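Local atomic coordinates of tyrocidine synthetase 3 (Brevibacillus brevis, PDB entry 2JGP), a protein that probably catalyses peptide bond formation in tyrocidine biosynthesis, the fragment here joining a peptidyl carrier domain to a condensation domain of this nonribosomal peptide synthetase. Residues 339-344 with 514-519; 18-22 with 46-51; 145-149 with 249-254; 425-431 with 462-466. All blocks are in the same frame, centred on the assembly; numbering follows the deposited sequence. Where two conformers were deposited one is given.

From the N terminus, contact 2 closes first: 23 residues separate its segments, 18-22 on helix 10-23 and 46-51 on helix 41-55, both in the carrier domain. The other three lie in the condensation domain. Contact 3 joins the end of helix 133-146 to the start of helix 253-263, closing a loop of 99 residues before contact 1 opens. Contact 1 spans 169 residues between helix 329-345 and the C-terminal tail, and contact 4, pairing strands 430-435 and 465-471, is nested inside it; no loops cross. Contacts 1 and 4 touch where L341 CD1 meets T430 CG2 at 3.7 Å, whereas the centres of contacts 1 and 3 lie about 47 Å apart.

Contact 1 of 4, residues 339-344 with 514-519; sequences VLLAKY and LGEIDM
Residues 339-344 form a regular helical turn near the end of helix 329-345, with K343 N bonded to V339 O and Y344 N to L340 O. Against it, 514-519 begins as a 3-10 turn (514-516), in which I517 N reaches L514 O at 3.2 Å, then opens at I517 and D518 (phi/psi -65/109 and -83/91) and bends again at M519. V339 faces L514 at a CA separation of 7.1 Å, and K343 faces M519 at 8.1 Å. The most prominent bump on the helix is K343: with chi1 m, chi2 and chi3 t and chi4 m, it reaches out to the inner side of the bend. Its NZ donates to L514 O at 2.8 Å and to I517 O at 3.2 Å, so one ammonium gathers two carbonyls of the turn. The lysine stem is lined by the tail, K343 CE lying 3.7 Å from I517 CB and K343 CD 3.8 Å from M519 CB. This joins the C-terminal end of the fragment, which follows helix 489-508, to helix 329-345. M519, t,t,p, drops into the hollow made by L340, K343 and Y344: its SD is 4.0 Å from L340 CD2, its CE 3.9 Å from Y344 CE1. The sulfur sits 5.0 Å from the Y344 ring centroid, an oblique Met-aromatic contact. One helical turn before K343, V339 CG2 meets I517 CD1 at 4.1 Å, while F387 touches V339 and L514.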
loop_
_atom_site.group_PDB
_atom_site.type_symbol
_atom_site.label_atom_id
_atom_site.label_comp_id
_atom_site.label_asym_id
_atom_site.label_seq_id
_atom_site.Cartn_x
_atom_site.Cartn_y
_atom_site.Cartn_z
ATOM N N VAL A 339 -4.098 18.573 -8.993
ATOM C CA VAL A 339 -4.328 19.984 -9.352
ATOM C C VAL A 339 -3.694 20.939 -8.322
ATOM O O VAL A 339 -3.169 21.989 -8.692
ATOM C CB VAL A 339 -5.826 20.336 -9.657
ATOM C CG1 VAL A 339 -6.795 19.305 -9.109
ATOM C CG2 VAL A 339 -6.185 21.755 -9.190
ATOM N N LEU A 340 -3.708 20.546 -7.049
ATOM C CA LEU A 340 -3.028 21.294 -5.986
ATOM C C LEU A 340 -1.540 21.443 -6.309
ATOM O O LEU A 340 -1.002 22.553 -6.311
ATOM C CB LEU A 340 -3.191 20.576 -4.643
ATOM C CG LEU A 340 -3.097 21.342 -3.310
ATOM C CD1 LEU A 340 -2.330 20.525 -2.289
ATOM C CD2 LEU A 340 -2.517 22.734 -3.421
ATOM N N LEU A 341 -0.889 20.316 -6.591
ATOM C CA LEU A 341 0.536 20.308 -6.923
ATOM C C LEU A 341 0.813 21.077 -8.214
ATOM O O LEU A 341 1.804 21.798 -8.306
ATOM C CB LEU A 341 1.056 18.869 -7.055
ATOM C CG LEU A 341 1.041 17.986 -5.800
ATOM C CD1 LEU A 341 1.490 16.580 -6.150
ATOM C CD2 LEU A 341 1.906 18.577 -4.695
ATOM N N ALA A 342 -0.060 20.908 -9.207
ATOM C CA ALA A 342 0.069 21.604 -10.488
ATOM C C ALA A 342 0.081 23.124 -10.313
ATOM O O ALA A 342 0.849 23.828 -10.973
ATOM C CB ALA A 342 -1.057 21.192 -11.431
ATOM N N LYS A 343 -0.768 23.621 -9.420
ATOM C CA LYS A 343 -0.864 25.059 -9.173
ATOM C C LYS A 343 0.331 25.586 -8.374
ATOM O O LYS A 343 0.873 26.645 -8.691
ATOM C CB LYS A 343 -2.188 25.399 -8.484
ATOM C CG LYS A 343 -3.378 25.327 -9.435
ATOM C CD LYS A 343 -4.681 25.746 -8.774
ATOM C CE LYS A 343 -5.848 25.581 -9.733
ATOM N NZ LYS A 343 -5.718 26.474 -10.917
ATOM N N TYR A 344 0.750 24.842 -7.354
ATOM C CA TYR A 344 1.941 25.208 -6.581
ATOM C C TYR A 344 3.207 25.148 -7.428
ATOM O O TYR A 344 4.031 26.063 -7.388
ATOM C CB TYR A 344 2.088 24.317 -5.336
ATOM C CG TYR A 344 1.455 24.929 -4.116
ATOM C CD1 TYR A 344 0.081 24.936 -3.958
ATOM C CD2 TYR A 344 2.234 25.549 -3.143
ATOM C CE1 TYR A 344 -0.512 25.518 -2.851
ATOM C CE2 TYR A 344 1.658 26.141 -2.034
ATOM C CZ TYR A 344 0.282 26.124 -1.892
ATOM O OH TYR A 344 -0.294 26.711 -0.786
ATOM N N LEU A 514 -9.340 23.454 -15.083
ATOM C CA LEU A 514 -8.303 23.496 -14.050
ATOM C C LEU A 514 -7.732 24.901 -13.845
ATOM O O LEU A 514 -7.533 25.332 -12.708
ATOM C CB LEU A 514 -7.173 22.507 -14.364
ATOM C CG LEU A 514 -7.528 21.016 -14.429
ATOM C CD1 LEU A 514 -6.266 20.176 -14.290
ATOM C CD2 LEU A 514 -8.561 20.614 -13.379
ATOM N N GLY A 515 -7.484 25.613 -14.941
ATOM C CA GLY A 515 -6.966 26.979 -14.874
ATOM C C GLY A 515 -7.911 27.980 -14.227
ATOM O O GLY A 515 -7.468 28.988 -13.680
ATOM N N GLU A 516 -9.212 27.710 -14.298
ATOM C CA GLU A 516 -10.228 28.591 -13.712
ATOM C C GLU A 516 -10.462 28.331 -12.222
ATOM O O GLU A 516 -11.129 29.120 -11.557
ATOM C CB GLU A 516 -11.557 28.475 -14.477
ATOM C CG GLU A 516 -11.724 29.491 -15.596
ATOM C CD GLU A 516 -10.705 29.326 -16.709
ATOM O OE1 GLU A 516 -10.783 28.317 -17.443
ATOM O OE2 GLU A 516 -9.838 30.218 -16.859
ATOM N N ILE A 517 -9.926 27.230 -11.699
ATOM C CA ILE A 517 -10.049 26.935 -10.273
ATOM C C ILE A 517 -9.287 27.996 -9.477
ATOM O O ILE A 517 -8.054 28.042 -9.500
ATOM C CB ILE A 517 -9.529 25.516 -9.920
ATOM C CG1 ILE A 517 -10.371 24.445 -10.612
ATOM C CG2 ILE A 517 -9.563 25.298 -8.415
ATOM C CD1 ILE A 517 -9.897 23.022 -10.353
ATOM N N ASP A 518 -10.032 28.863 -8.796
ATOM C CA ASP A 518 -9.438 29.938 -8.006
ATOM C C ASP A 518 -9.016 29.404 -6.637
ATOM O O ASP A 518 -9.798 29.391 -5.685
ATOM C CB ASP A 518 -10.416 31.111 -7.863
ATOM C CG ASP A 518 -9.802 32.313 -7.154
ATOM O OD1 ASP A 518 -8.558 32.382 -7.031
ATOM O OD2 ASP A 518 -10.571 33.200 -6.726
ATOM N N MET A 519 -7.772 28.950 -6.563
ATOM C CA MET A 519 -7.190 28.448 -5.327
ATOM C C MET A 519 -6.822 29.603 -4.394
ATOM O O MET A 519 -6.856 29.444 -3.172
ATOM C CB MET A 519 -5.943 27.628 -5.670
ATOM C CG MET A 519 -5.265 26.936 -4.508
ATOM S SD MET A 519 -3.685 26.228 -5.025
ATOM C CE MET A 519 -2.686 27.702 -5.214
#

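Contact 2 of 4, residues 18-22 with 46-51; sequences VWEQV and RVLSSM
V22, V18 and V47, in falling order of buried area, carry this helix-helix packing. Both segments are regular helix (phi/psi near -63/-43), and the local axes approach to 9.8 Å with an angle of 128° between their N-to-C directions, an oblique crossing nearer antiparallel than parallel. The closest CA pair is V22 with V47, at 6.4 Å. All three valines have chi1 t. V22 points its CB toward 46-51 and settles among three residues: CG1 is 3.9 Å from both R46 CB and V47 CG2, while V22 CG2 lies 3.9 Å from S50 OG. One turn earlier, V18 CG1 meets S50 CB at 3.6 Å and V47 CG1 at 4.2 Å, and V18 CG2 touches M51 SD at 3.6 Å. V47 also takes the indole of W19, whose NE1 lies 3.7 Å from V47 CG1; this NE1 is buried without a polar partner. The contact thus rests on apolar fit, as expected inside the four-helix bundle of a peptidyl carrier domain. Around it, the edge of one ring meets the face of the other between W19 and F34; helix 70-79 supplies I70 against W19 and I77 against M51, while W11 and L15 of helix 10-23 also pack on M51.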
loop_
_atom_site.group_PDB
_atom_site.type_symbol
_atom_site.label_atom_id
_atom_site.label_comp_id
_atom_site.label_asym_id
_atom_site.label_seq_id
_atom_site.Cartn_x
_atom_site.Cartn_y
_atom_site.Cartn_z
ATOM N N VAL A 18 -10.030 -4.953 -21.165
ATOM C CA VAL A 18 -10.045 -5.783 -22.360
ATOM C C VAL A 18 -11.403 -5.749 -23.080
ATOM O O VAL A 18 -11.446 -5.626 -24.301
ATOM C CB VAL A 18 -9.621 -7.237 -22.049
ATOM C CG1 VAL A 18 -9.916 -8.147 -23.229
ATOM C CG2 VAL A 18 -8.119 -7.284 -21.705
ATOM N N TRP A 19 -12.505 -5.832 -22.333
ATOM C CA TRP A 19 -13.837 -5.783 -22.950
ATOM C C TRP A 19 -14.075 -4.459 -23.672
ATOM O O TRP A 19 -14.636 -4.436 -24.763
ATOM C CB TRP A 19 -14.938 -5.968 -21.911
ATOM C CG TRP A 19 -15.107 -7.364 -21.398
ATOM C CD1 TRP A 19 -14.166 -8.360 -21.372
ATOM C CD2 TRP A 19 -16.282 -7.907 -20.778
ATOM N NE1 TRP A 19 -14.690 -9.484 -20.793
ATOM C CE2 TRP A 19 -15.987 -9.237 -20.420
ATOM C CE3 TRP A 19 -17.556 -7.397 -20.501
ATOM C CZ2 TRP A 19 -16.918 -10.070 -19.791
ATOM C CZ3 TRP A 19 -18.483 -8.225 -19.876
ATOM C CH2 TRP A 19 -18.155 -9.546 -19.529
ATOM N N GLU A 20 -13.669 -3.360 -23.043
ATOM C CA GLU A 20 -13.807 -2.031 -23.647
ATOM C C GLU A 20 -13.082 -1.949 -24.989
ATOM O O GLU A 20 -13.626 -1.432 -25.961
ATOM C CB GLU A 20 -13.281 -0.956 -22.698
ATOM C CG GLU A 20 -14.163 -0.746 -21.480
ATOM C CD GLU A 20 -13.487 0.054 -20.379
ATOM O OE1 GLU A 20 -14.185 0.417 -19.409
ATOM O OE2 GLU A 20 -12.269 0.325 -20.484
ATOM N N GLN A 21 -11.864 -2.474 -25.037
ATOM C CA GLN A 21 -11.087 -2.493 -26.279
ATOM C C GLN A 21 -11.712 -3.389 -27.344
ATOM O O GLN A 21 -11.869 -2.978 -28.502
ATOM C CB GLN A 21 -9.658 -2.955 -25.999
ATOM C CG GLN A 21 -8.850 -1.980 -25.148
ATOM C CD GLN A 21 -8.813 -0.575 -25.731
ATOM O OE1 GLN A 21 -9.129 0.402 -25.046
ATOM N NE2 GLN A 21 -8.442 -0.467 -27.002
ATOM N N VAL A 22 -12.071 -4.606 -26.952
ATOM C CA VAL A 22 -12.611 -5.583 -27.896
ATOM C C VAL A 22 -13.997 -5.174 -28.411
ATOM O O VAL A 22 -14.263 -5.248 -29.614
ATOM C CB VAL A 22 -12.694 -6.985 -27.265
ATOM C CG1 VAL A 22 -13.521 -7.924 -28.152
ATOM C CG2 VAL A 22 -11.289 -7.543 -27.026
ATOM N N ARG A 46 -12.040 -13.115 -29.288
ATOM C CA ARG A 46 -11.060 -12.028 -29.207
ATOM C C ARG A 46 -10.730 -11.652 -27.755
ATOM O O ARG A 46 -9.583 -11.330 -27.448
ATOM C CB ARG A 46 -11.548 -10.789 -29.957
ATOM C CG ARG A 46 -11.526 -10.912 -31.464
ATOM C CD ARG A 46 -12.212 -9.713 -32.095
ATOM N NE ARG A 46 -11.943 -9.597 -33.526
ATOM C CZ ARG A 46 -12.575 -8.763 -34.354
ATOM N NH1 ARG A 46 -13.538 -7.956 -33.912
ATOM N NH2 ARG A 46 -12.247 -8.741 -35.639
ATOM N N VAL A 47 -11.729 -11.684 -26.873
ATOM C CA VAL A 47 -11.495 -11.436 -25.444
ATOM C C VAL A 47 -10.569 -12.506 -24.863
ATOM O O VAL A 47 -9.633 -12.194 -24.124
ATOM C CB VAL A 47 -12.810 -11.387 -24.636
ATOM C CG1 VAL A 47 -12.530 -11.463 -23.128
ATOM C CG2 VAL A 47 -13.589 -10.121 -24.969
ATOM N N LEU A 48 -10.831 -13.763 -25.210
ATOM C CA LEU A 48 -9.987 -14.873 -24.774
ATOM C C LEU A 48 -8.550 -14.689 -25.258
ATOM O O LEU A 48 -7.596 -14.886 -24.497
ATOM C CB LEU A 48 -10.537 -16.206 -25.289
ATOM C CG LEU A 48 -11.980 -16.558 -24.911
ATOM C CD1 LEU A 48 -12.331 -17.931 -25.445
ATOM C CD2 LEU A 48 -12.193 -16.488 -23.409
ATOM N N SER A 49 -8.409 -14.319 -26.530
ATOM C CA SER A 49 -7.101 -14.072 -27.130
ATOM C C SER A 49 -6.367 -12.930 -26.432
ATOM O O SER A 49 -5.178 -13.046 -26.137
ATOM C CB SER A 49 -7.244 -13.751 -28.619
ATOM O OG SER A 49 -7.684 -14.886 -29.338
ATOM N N SER A 50 -7.077 -11.830 -26.180
ATOM C CA SER A 50 -6.477 -10.653 -25.532
ATOM C C SER A 50 -5.993 -10.933 -24.114
ATOM O O SER A 50 -4.934 -10.448 -23.716
ATOM C CB SER A 50 -7.460 -9.481 -25.499
ATOM O OG SER A 50 -7.718 -9.014 -26.810
ATOM N N MET A 51 -6.775 -11.698 -23.352
ATOM C CA MET A 51 -6.382 -12.062 -21.986
ATOM C C MET A 51 -5.182 -13.004 -21.992
ATOM O O MET A 51 -4.337 -12.936 -21.101
ATOM C CB MET A 51 -7.552 -12.694 -21.227
ATOM C CG MET A 51 -8.700 -11.730 -20.961
ATOM S SD MET A 51 -8.240 -10.358 -19.882
ATOM C CE MET A 51 -8.011 -11.208 -18.320
#

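Contact 3 of 4, residues 145-149 with 249-254; sequences ARHES and LRIQYK
Starting at L249, the loop 249-252 leads into helix 253-263 and runs past the end of helix 133-146, which H147 leaves at phi/psi -106/111 before a 3-10 turn starts at E148. L249 lies over one face of the R146 guanidinium, with L249 CG 3.8 Å from R146 NH2; its CD1 is 3.8 Å from H147 ND1. R146 and H147 are otherwise held by E236. Q252 (one of two deposited conformers; chi1 -94°, chi2 m) occupies the N-cap position, its CA 7.0 Å from that of E148. Q252 OE1 accepts from Y253 N at 3.1 Å and from water 2, which accepts from S149 N; Q252 NE2 lies 3.2 Å from E148 N, but both are donors. Y253 CB rests 3.7 Å from S149 OG. K254, with chi1 p, sends NZ to E148 OE1 at 2.8 Å in a salt bridge, and water 1 links E148 OE1 to K254 N. R146, H147 and E148 begin the RHExLRT signature of condensation domains, here used to anchor the start of a helix. I165 of strand 160-165 touches E148 and K254, Y253 packs on Q163 of the same strand and bonds through OH to M370 O, and S149 OG bonds to V368 O.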
loop_
_atom_site.group_PDB
_atom_site.type_symbol
_atom_site.label_atom_id
_atom_site.label_comp_id
_atom_site.label_asym_id
_atom_site.label_seq_id
_atom_site.Cartn_x
_atom_site.Cartn_y
_atom_site.Cartn_z
ATOM N N ALA A 145 4.821 -19.140 16.303
ATOM C CA ALA A 145 4.528 -20.469 15.753
ATOM C C ALA A 145 3.600 -20.392 14.537
ATOM O O ALA A 145 3.771 -21.137 13.570
ATOM C CB ALA A 145 3.909 -21.369 16.824
ATOM N N ARG A 146 2.626 -19.487 14.594
ATOM C CA ARG A 146 1.609 -19.351 13.543
ATOM C C ARG A 146 2.134 -18.746 12.245
ATOM O O ARG A 146 1.772 -19.199 11.157
ATOM C CB ARG A 146 0.440 -18.500 14.061
ATOM C CG ARG A 146 -0.611 -18.125 13.023
ATOM C CD ARG A 146 -1.784 -17.430 13.705
ATOM N NE ARG A 146 -2.717 -16.817 12.758
ATOM C CZ ARG A 146 -3.614 -17.492 12.045
ATOM N NH1 ARG A 146 -3.682 -18.813 12.114
ATOM N NH2 ARG A 146 -4.426 -16.837 11.230
ATOM N N HIS A 147 2.962 -17.711 12.360
ATOM C CA HIS A 147 3.376 -16.919 11.205
ATOM C C HIS A 147 4.821 -17.213 10.816
ATOM O O HIS A 147 5.742 -16.853 11.545
ATOM C CB HIS A 147 3.201 -15.428 11.515
ATOM C CG HIS A 147 1.775 -15.018 11.707
ATOM N ND1 HIS A 147 0.845 -15.066 10.690
ATOM C CD2 HIS A 147 1.114 -14.565 12.798
ATOM C CE1 HIS A 147 -0.325 -14.658 11.146
ATOM N NE2 HIS A 147 -0.190 -14.346 12.421
ATOM N N GLU A 148 5.014 -17.864 9.665
ATOM C CA GLU A 148 6.347 -18.273 9.212
ATOM C C GLU A 148 7.308 -17.105 9.080
ATOM O O GLU A 148 8.521 -17.284 9.231
ATOM C CB GLU A 148 6.294 -19.010 7.867
ATOM C CG GLU A 148 5.983 -20.479 7.964
ATOM C CD GLU A 148 6.181 -21.230 6.650
ATOM O OE1 GLU A 148 6.410 -20.597 5.592
ATOM O OE2 GLU A 148 6.093 -22.473 6.688
ATOM N N SER A 149 6.784 -15.921 8.775
ATOM C CA SER A 149 7.627 -14.732 8.671
ATOM C C SER A 149 8.327 -14.419 9.999
ATOM O O SER A 149 9.430 -13.875 10.007
ATOM C CB SER A 149 6.817 -13.529 8.191
ATOM O OG SER A 149 6.469 -13.685 6.819
ATOM N N LEU A 249 -4.085 -20.736 7.897
ATOM C CA LEU A 249 -3.523 -19.967 6.785
ATOM C C LEU A 249 -3.197 -20.892 5.617
ATOM O O LEU A 249 -2.303 -21.735 5.716
ATOM C CB LEU A 249 -2.255 -19.230 7.232
ATOM C CG LEU A 249 -2.434 -18.165 8.321
ATOM C CD1 LEU A 249 -1.134 -17.935 9.097
ATOM C CD2 LEU A 249 -2.931 -16.866 7.721
ATOM N N ARG A 250 -3.919 -20.731 4.511
ATOM C CA ARG A 250 -3.714 -21.566 3.328
ATOM C C ARG A 250 -2.362 -21.325 2.672
ATOM O O ARG A 250 -1.700 -22.266 2.228
ATOM C CB ARG A 250 -4.808 -21.309 2.282
ATOM C CG ARG A 250 -4.585 -22.097 0.997
ATOM C CD ARG A 250 -5.736 -22.027 0.019
ATOM N NE ARG A 250 -5.458 -22.934 -1.093
ATOM C CZ ARG A 250 -4.736 -22.634 -2.174
ATOM N NH1 ARG A 250 -4.223 -21.423 -2.348
ATOM N NH2 ARG A 250 -4.540 -23.559 -3.105
ATOM N N ILE A 251 -1.985 -20.053 2.593
ATOM C CA ILE A 251 -0.829 -19.618 1.834
ATOM C C ILE A 251 0.117 -18.855 2.758
ATOM O O ILE A 251 -0.326 -18.107 3.634
ATOM C CB ILE A 251 -1.279 -18.720 0.643
ATOM C CG1 ILE A 251 -2.225 -19.488 -0.297
ATOM C CG2 ILE A 251 -0.096 -18.203 -0.137
ATOM C CD1 ILE A 251 -1.585 -20.684 -0.992
ATOM N N GLN A 252 1.420 -19.060 2.558
ATOM C CA GLN A 252 2.428 -18.365 3.366
ATOM C C GLN A 252 3.302 -17.459 2.513
ATOM O O GLN A 252 3.246 -17.491 1.286
ATOM C CB GLN A 252 3.272 -19.365 4.164
ATOM C CG GLN A 252 2.744 -19.611 5.580
ATOM C CD GLN A 252 3.033 -18.459 6.533
ATOM O OE1 GLN A 252 3.654 -17.452 6.155
ATOM N NE2 GLN A 252 2.575 -18.597 7.780
ATOM N N TYR A 253 4.096 -16.612 3.167
ATOM C CA TYR A 253 4.910 -15.642 2.434
ATOM C C TYR A 253 5.850 -16.316 1.437
ATOM O O TYR A 253 6.005 -15.839 0.318
ATOM C CB TYR A 253 5.714 -14.729 3.369
ATOM C CG TYR A 253 6.251 -13.514 2.651
ATOM C CD1 TYR A 253 5.444 -12.407 2.435
ATOM C CD2 TYR A 253 7.552 -13.482 2.152
ATOM C CE1 TYR A 253 5.909 -11.299 1.758
ATOM C CE2 TYR A 253 8.030 -12.373 1.480
ATOM C CZ TYR A 253 7.204 -11.279 1.285
ATOM O OH TYR A 253 7.667 -10.164 0.625
ATOM N N LYS A 254 6.461 -17.432 1.821
ATOM C CA LYS A 254 7.409 -18.108 0.925
ATOM C C LYS A 254 6.731 -18.585 -0.366
ATOM O O LYS A 254 7.372 -18.646 -1.413
ATOM C CB LYS A 254 8.121 -19.269 1.627
ATOM C CG LYS A 254 7.261 -20.471 1.987
ATOM C CD LYS A 254 8.096 -21.455 2.797
ATOM C CE LYS A 254 7.414 -22.797 2.952
ATOM N NZ LYS A 254 6.180 -22.712 3.771
HETATM O O HOH W 1 6.820 -17.977 4.626
HETATM O O HOH W 2 4.035 -15.038 7.902
#

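Contact 4 of 4, residues 425-431 with 462-466; sequences NPLFDTV and KFDLT
Two parallel strands, 430-435 and 465-471, start side by side here, with bridges T430-L465 (CA-CA 5.2 Å) and V431-T466 (4.7 Å). In the backbone, V431 N donates to L465 O at 3.3 Å, and D464 N makes a weak bond to D429 O at 3.0 Å. They lie in a mixed sheet, and T430 also shares a backbone hydrogen bond with G353 of strand 350-356. N425, P426 and L427 belong to the RNPL signature of condensation domains and turn at L427 (phi/psi 72/-42), with a weak F428 N to P426 O bond of 2.8 Å. Among side-chain polar contacts, N425 ND2 donates to K462 O at 2.9 Å; within 425-431, N425 N donates to D429 OD1 at 2.9 Å. Water 3 joins N425 ND2, D429 OD1 and D464 OD1; R424 and R295 form salt bridges with D429 and D464. For apolar contact, F463 (chi1 m) receives V431 CG2 over its face, 3.6 Å from the centroid, a CH-pi contact, and F463 CE2 meets F428 CE1 at 3.5 Å.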
loop_
_atom_site.group_PDB
_atom_site.type_symbol
_atom_site.label_atom_id
_atom_site.label_comp_id
_atom_site.label_asym_id
_atom_site.label_seq_id
_atom_site.Cartn_x
_atom_site.Cartn_y
_atom_site.Cartn_z
ATOM N N ASN A 425 13.896 11.724 -4.445
ATOM C CA ASN A 425 13.600 10.304 -4.606
ATOM C C ASN A 425 13.320 9.941 -6.056
ATOM O O ASN A 425 12.917 10.799 -6.841
ATOM C CB ASN A 425 12.426 9.916 -3.710
ATOM C CG ASN A 425 12.815 9.859 -2.248
ATOM O OD1 ASN A 425 13.409 8.881 -1.793
ATOM N ND2 ASN A 425 12.488 10.911 -1.504
ATOM N N PRO A 426 13.542 8.665 -6.420
ATOM C CA PRO A 426 13.323 8.266 -7.803
ATOM C C PRO A 426 11.844 8.335 -8.195
ATOM O O PRO A 426 10.966 7.934 -7.416
ATOM C CB PRO A 426 13.866 6.829 -7.858
ATOM C CG PRO A 426 13.866 6.344 -6.463
ATOM C CD PRO A 426 14.005 7.545 -5.578
ATOM N N LEU A 427 11.596 8.893 -9.378
ATOM C CA LEU A 427 10.275 8.974 -10.012
ATOM C C LEU A 427 9.288 9.963 -9.378
ATOM O O LEU A 427 8.579 10.656 -10.107
ATOM C CB LEU A 427 9.628 7.587 -10.168
ATOM C CG LEU A 427 10.163 6.745 -11.330
ATOM C CD1 LEU A 427 9.498 5.382 -11.354
ATOM C CD2 LEU A 427 9.967 7.456 -12.667
ATOM N N PHE A 428 9.220 10.017 -8.047
ATOM C CA PHE A 428 8.309 10.948 -7.365
ATOM C C PHE A 428 8.886 11.475 -6.048
ATOM O O PHE A 428 9.637 10.781 -5.359
ATOM C CB PHE A 428 6.936 10.301 -7.124
ATOM C CG PHE A 428 7.002 8.964 -6.449
ATOM C CD1 PHE A 428 7.067 8.866 -5.063
ATOM C CD2 PHE A 428 7.010 7.799 -7.199
ATOM C CE1 PHE A 428 7.139 7.628 -4.439
ATOM C CE2 PHE A 428 7.078 6.558 -6.579
ATOM C CZ PHE A 428 7.139 6.473 -5.199
ATOM N N ASP A 429 8.524 12.712 -5.719
ATOM C CA ASP A 429 8.967 13.369 -4.487
ATOM C C ASP A 429 7.825 13.654 -3.524
ATOM O O ASP A 429 8.016 14.297 -2.495
ATOM C CB ASP A 429 9.703 14.653 -4.840
ATOM C CG ASP A 429 11.056 14.378 -5.431
ATOM O OD1 ASP A 429 11.849 13.685 -4.758
ATOM O OD2 ASP A 429 11.317 14.818 -6.566
ATOM N N THR A 430 6.638 13.164 -3.860
ATOM C CA THR A 430 5.508 13.226 -2.961
ATOM C C THR A 430 4.724 11.921 -3.021
ATOM O O THR A 430 4.753 11.221 -4.029
ATOM C CB THR A 430 4.584 14.417 -3.291
ATOM O OG1 THR A 430 3.528 14.473 -2.333
ATOM C CG2 THR A 430 3.991 14.282 -4.688
ATOM N N VAL A 431 4.042 11.613 -1.921
ATOM C CA VAL A 431 3.226 10.416 -1.797
ATOM C C VAL A 431 1.818 10.814 -1.364
ATOM O O VAL A 431 1.646 11.757 -0.589
ATOM C CB VAL A 431 3.839 9.427 -0.766
ATOM C CG1 VAL A 431 2.836 8.359 -0.357
ATOM C CG2 VAL A 431 5.105 8.794 -1.335
ATOM N N LYS A 462 10.435 10.680 4.513
ATOM C CA LYS A 462 11.208 10.123 3.394
ATOM C C LYS A 462 11.097 10.985 2.130
ATOM O O LYS A 462 12.048 11.074 1.352
ATOM C CB LYS A 462 10.771 8.689 3.078
ATOM C CG LYS A 462 11.716 7.953 2.122
ATOM C CD LYS A 462 11.098 6.655 1.597
ATOM C CE LYS A 462 11.791 6.180 0.321
ATOM N NZ LYS A 462 10.987 5.149 -0.404
ATOM N N PHE A 463 9.946 11.627 1.944
ATOM C CA PHE A 463 9.674 12.418 0.741
ATOM C C PHE A 463 9.508 13.887 1.093
ATOM O O PHE A 463 9.353 14.218 2.264
ATOM C CB PHE A 463 8.415 11.891 0.066
ATOM C CG PHE A 463 8.496 10.442 -0.290
ATOM C CD1 PHE A 463 7.966 9.476 0.552
ATOM C CD2 PHE A 463 9.125 10.040 -1.458
ATOM C CE1 PHE A 463 8.051 8.129 0.230
ATOM C CE2 PHE A 463 9.220 8.695 -1.787
ATOM C CZ PHE A 463 8.680 7.738 -0.940
ATOM N N ASP A 464 9.542 14.762 0.084
ATOM C CA ASP A 464 9.346 16.202 0.307
ATOM C C ASP A 464 8.114 16.412 1.152
ATOM O O ASP A 464 8.117 17.188 2.107
ATOM C CB ASP A 464 9.161 16.958 -1.007
ATOM C CG ASP A 464 10.440 17.109 -1.777
ATOM O OD1 ASP A 464 11.458 16.518 -1.371
ATOM O OD2 ASP A 464 10.421 17.828 -2.793
ATOM N N LEU A 465 7.049 15.713 0.779
ATOM C CA LEU A 465 5.875 15.644 1.621
ATOM C C LEU A 465 5.017 14.423 1.302
ATOM O O LEU A 465 5.019 13.920 0.175
ATOM C CB LEU A 465 5.064 16.946 1.534
ATOM C CG LEU A 465 4.181 17.214 0.317
ATOM C CD1 LEU A 465 2.808 16.650 0.553
ATOM C CD2 LEU A 465 4.080 18.715 0.053
ATOM N N THR A 466 4.330 13.929 2.328
ATOM C CA THR A 466 3.378 12.841 2.186
ATOM C C THR A 466 2.012 13.381 2.569
ATOM O O THR A 466 1.828 13.876 3.685
ATOM C CB THR A 466 3.733 11.663 3.104
ATOM O OG1 THR A 466 4.988 11.109 2.697
ATOM C CG2 THR A 466 2.657 10.588 3.049
HETATM O O HOH W 3 11.540 13.537 -2.067
#